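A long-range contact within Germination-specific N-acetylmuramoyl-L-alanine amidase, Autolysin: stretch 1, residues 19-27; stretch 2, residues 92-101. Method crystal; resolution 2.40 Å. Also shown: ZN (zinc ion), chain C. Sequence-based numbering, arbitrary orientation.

Stretch 1 19-27: IILDAGHGG
Stretch 2, residues 92-101: NRKEIISNSN

Residues 19-23 form the end of a β-strand that packs against the helix of the second stretch, which runs from Asn92 through Ser98 at least. The two elements run nearly antiparallel, with 171° between their N-to-C directions and a closest axial approach of 10.1 Å. The CA of Ile20 is nearest that of Ile97 (7.3 Å), and the CA of Asp22 nearest that of Arg93 (8.0 Å); 284 Å² is buried between the stretches. In the helix, Arg93 (phi/psi -58/-41) and Ile97 (-65/-46) are linked by Ile97 N donating to Arg93 O at 3.0 Å.

Strand alternation decides which side chains take part. Ile19 and Leu21 are buried but out of reach of the helix, whereas Ile20 (-93/122) points toward it. With chi1 m and chi2 t, Ile20 CD1 packs on the helix backbone at Ile97 CA (3.9 Å), with Ile97 CG2 and Ser100 CB each 4.2 Å from Ile20 CD1. Ile97, also m,t, has its CA-to-CB bond directed sideways relative to the strand.

Two residues on, Asp22 (-121/105, chi1 t, chi2 60°) again faces the helix. Its OD1 accepts a hydrogen bond from Arg93 NH1 at 2.6 Å, forming a buried salt bridge. Arg93 directs its CA-to-CB bond toward the strand and is extended (chi1 m, chi2 and chi3 t, chi4 -155°), long enough to meet the last strand residue and the loop beyond.

Here the backbone supplies the acceptors. Ala23 O (-78/103) receives Arg93 NH1 at 3.0 Å, and His25 O receives Arg93 NH2 at 2.8 Å; both oxygens, like Asp22 OD1, lie near the guanidinium plane at its edge. Between them, Gly24 (-66/105) brings its CA to 3.8 Å from Arg93 NH1. His25 (148/-164, chi1 m, chi2 -69°) points its CB away from the helix and binds zinc through NE2 at 2.3 Å, so its carbonyl and imidazole serve different partners. Gly26 follows at 154/165, where a CB would be jammed against the preceding carbonyl oxygen; Gly27 (59/-129) makes no contact with the helix.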

# COMPACT_ATOMS: atom_id res chain seq x y z
N ILE B 19 -11.12 5.24 -25.30
CA ILE B 19 -9.91 5.97 -25.63
C ILE B 19 -9.61 5.81 -27.11
O ILE B 19 -9.62 4.68 -27.63
CB ILE B 19 -8.73 5.47 -24.78
CG1 ILE B 19 -9.11 5.55 -23.31
CG2 ILE B 19 -7.49 6.30 -25.05
CD1 ILE B 19 -7.95 5.66 -22.38
N ILE B 20 -9.36 6.91 -27.80
CA ILE B 20 -8.96 6.87 -29.21
C ILE B 20 -7.45 6.86 -29.26
O ILE B 20 -6.81 7.78 -28.73
CB ILE B 20 -9.52 8.05 -30.01
CG1 ILE B 20 -11.04 8.10 -29.95
CG2 ILE B 20 -9.11 7.91 -31.47
CD1 ILE B 20 -11.61 9.54 -30.11
N LEU B 21 -6.89 5.81 -29.88
CA LEU B 21 -5.48 5.72 -30.21
C LEU B 21 -5.28 5.85 -31.72
O LEU B 21 -5.89 5.11 -32.49
CB LEU B 21 -4.88 4.40 -29.73
CG LEU B 21 -5.15 4.03 -28.27
CD1 LEU B 21 -4.47 2.67 -27.96
CD2 LEU B 21 -4.74 5.13 -27.27
N ASP B 22 -4.42 6.79 -32.12
CA ASP B 22 -4.16 7.16 -33.51
C ASP B 22 -2.69 6.93 -33.80
O ASP B 22 -1.83 7.69 -33.35
CB ASP B 22 -4.55 8.63 -33.75
CG ASP B 22 -4.08 9.18 -35.11
OD1 ASP B 22 -4.49 8.62 -36.17
OD2 ASP B 22 -3.32 10.20 -35.14
N ALA B 23 -2.40 5.86 -34.55
CA ALA B 23 -1.04 5.60 -35.02
C ALA B 23 -0.78 6.50 -36.20
O ALA B 23 -1.29 6.27 -37.30
CB ALA B 23 -0.86 4.14 -35.41
N GLY B 24 -0.03 7.58 -35.99
CA GLY B 24 0.14 8.53 -37.06
C GLY B 24 0.89 7.92 -38.21
O GLY B 24 2.03 7.46 -38.03
N HIS B 25 0.19 7.59 -39.27
CA HIS B 25 0.58 7.79 -40.66
C HIS B 25 -0.10 6.59 -41.29
O HIS B 25 -1.02 6.03 -40.67
CB HIS B 25 2.09 7.93 -40.89
CG HIS B 25 2.61 9.28 -40.48
ND1 HIS B 25 2.29 10.43 -41.16
CD2 HIS B 25 3.38 9.66 -39.44
CE1 HIS B 25 2.85 11.46 -40.56
NE2 HIS B 25 3.52 11.02 -39.51
N GLY B 26 0.26 6.21 -42.49
CA GLY B 26 -0.05 4.86 -42.93
C GLY B 26 -0.14 4.79 -44.43
O GLY B 26 -0.23 5.80 -45.12
N GLY B 27 -0.11 3.56 -44.94
CA GLY B 27 -0.23 3.35 -46.37
C GLY B 27 0.87 4.07 -47.10
O GLY B 27 2.05 3.94 -46.76
N ASN B 92 -10.78 12.01 -42.23
CA ASN B 92 -11.44 10.79 -41.77
C ASN B 92 -11.11 10.48 -40.31
O ASN B 92 -12.01 10.12 -39.53
CB ASN B 92 -11.05 9.64 -42.69
CG ASN B 92 -11.78 9.71 -44.04
OD1 ASN B 92 -12.98 9.95 -44.09
ND2 ASN B 92 -11.04 9.52 -45.13
N ARG B 93 -9.84 10.63 -39.92
CA ARG B 93 -9.47 10.53 -38.51
C ARG B 93 -10.24 11.54 -37.65
O ARG B 93 -10.71 11.22 -36.55
CB ARG B 93 -7.97 10.72 -38.36
CG ARG B 93 -7.21 9.81 -39.29
CD ARG B 93 -5.74 9.68 -38.94
NE ARG B 93 -5.14 8.73 -39.86
CZ ARG B 93 -4.04 8.00 -39.63
NH1 ARG B 93 -3.39 8.09 -38.48
NH2 ARG B 93 -3.61 7.17 -40.57
N LYS B 94 -10.40 12.77 -38.16
CA LYS B 94 -11.16 13.75 -37.41
C LYS B 94 -12.60 13.29 -37.20
O LYS B 94 -13.18 13.52 -36.13
CB LYS B 94 -11.14 15.11 -38.11
CG LYS B 94 -11.53 16.26 -37.19
CD LYS B 94 -10.44 16.46 -36.14
CE LYS B 94 -10.82 17.50 -35.12
NZ LYS B 94 -9.69 17.77 -34.20
N GLU B 95 -13.20 12.67 -38.22
CA GLU B 95 -14.59 12.23 -38.07
C GLU B 95 -14.69 11.08 -37.07
O GLU B 95 -15.68 10.98 -36.32
CB GLU B 95 -15.18 11.82 -39.41
N ILE B 96 -13.69 10.21 -37.04
CA ILE B 96 -13.66 9.17 -36.03
C ILE B 96 -13.64 9.79 -34.64
O ILE B 96 -14.33 9.32 -33.73
CB ILE B 96 -12.47 8.22 -36.26
CG1 ILE B 96 -12.70 7.44 -37.54
CG2 ILE B 96 -12.28 7.29 -35.06
CD1 ILE B 96 -11.53 6.60 -37.94
N ILE B 97 -12.88 10.87 -34.46
CA ILE B 97 -12.88 11.56 -33.18
C ILE B 97 -14.25 12.16 -32.90
O ILE B 97 -14.78 12.04 -31.79
CB ILE B 97 -11.78 12.65 -33.13
CG1 ILE B 97 -10.39 12.05 -33.34
CG2 ILE B 97 -11.80 13.38 -31.79
CD1 ILE B 97 -9.30 13.10 -33.36
N SER B 98 -14.83 12.82 -33.90
CA SER B 98 -16.08 13.54 -33.67
C SER B 98 -17.23 12.59 -33.33
O SER B 98 -18.04 12.90 -32.46
CB SER B 98 -16.45 14.35 -34.90
OG SER B 98 -15.58 15.45 -35.02
N ASN B 99 -17.32 11.46 -34.01
CA ASN B 99 -18.51 10.62 -33.92
C ASN B 99 -18.39 9.51 -32.87
O ASN B 99 -19.33 8.72 -32.72
CB ASN B 99 -18.80 10.03 -35.30
CG ASN B 99 -18.91 11.10 -36.39
OD1 ASN B 99 -19.77 12.00 -36.33
ND2 ASN B 99 -18.03 11.02 -37.38
N SER B 100 -17.30 9.47 -32.11
CA SER B 100 -17.01 8.33 -31.26
C SER B 100 -17.66 8.38 -29.88
O SER B 100 -17.90 7.33 -29.30
CB SER B 100 -15.51 8.18 -31.08
OG SER B 100 -14.94 7.74 -32.28
N ASN B 101 -17.93 9.57 -29.33
CA ASN B 101 -18.28 9.70 -27.90
C ASN B 101 -17.22 9.07 -27.02
O ASN B 101 -17.51 8.38 -26.04
CB ASN B 101 -19.66 9.10 -27.59
CG ASN B 101 -20.79 9.94 -28.13
OD1 ASN B 101 -21.60 9.47 -28.92
ND2 ASN B 101 -20.83 11.20 -27.71
ZN ZN C . 4.46 11.99 -37.69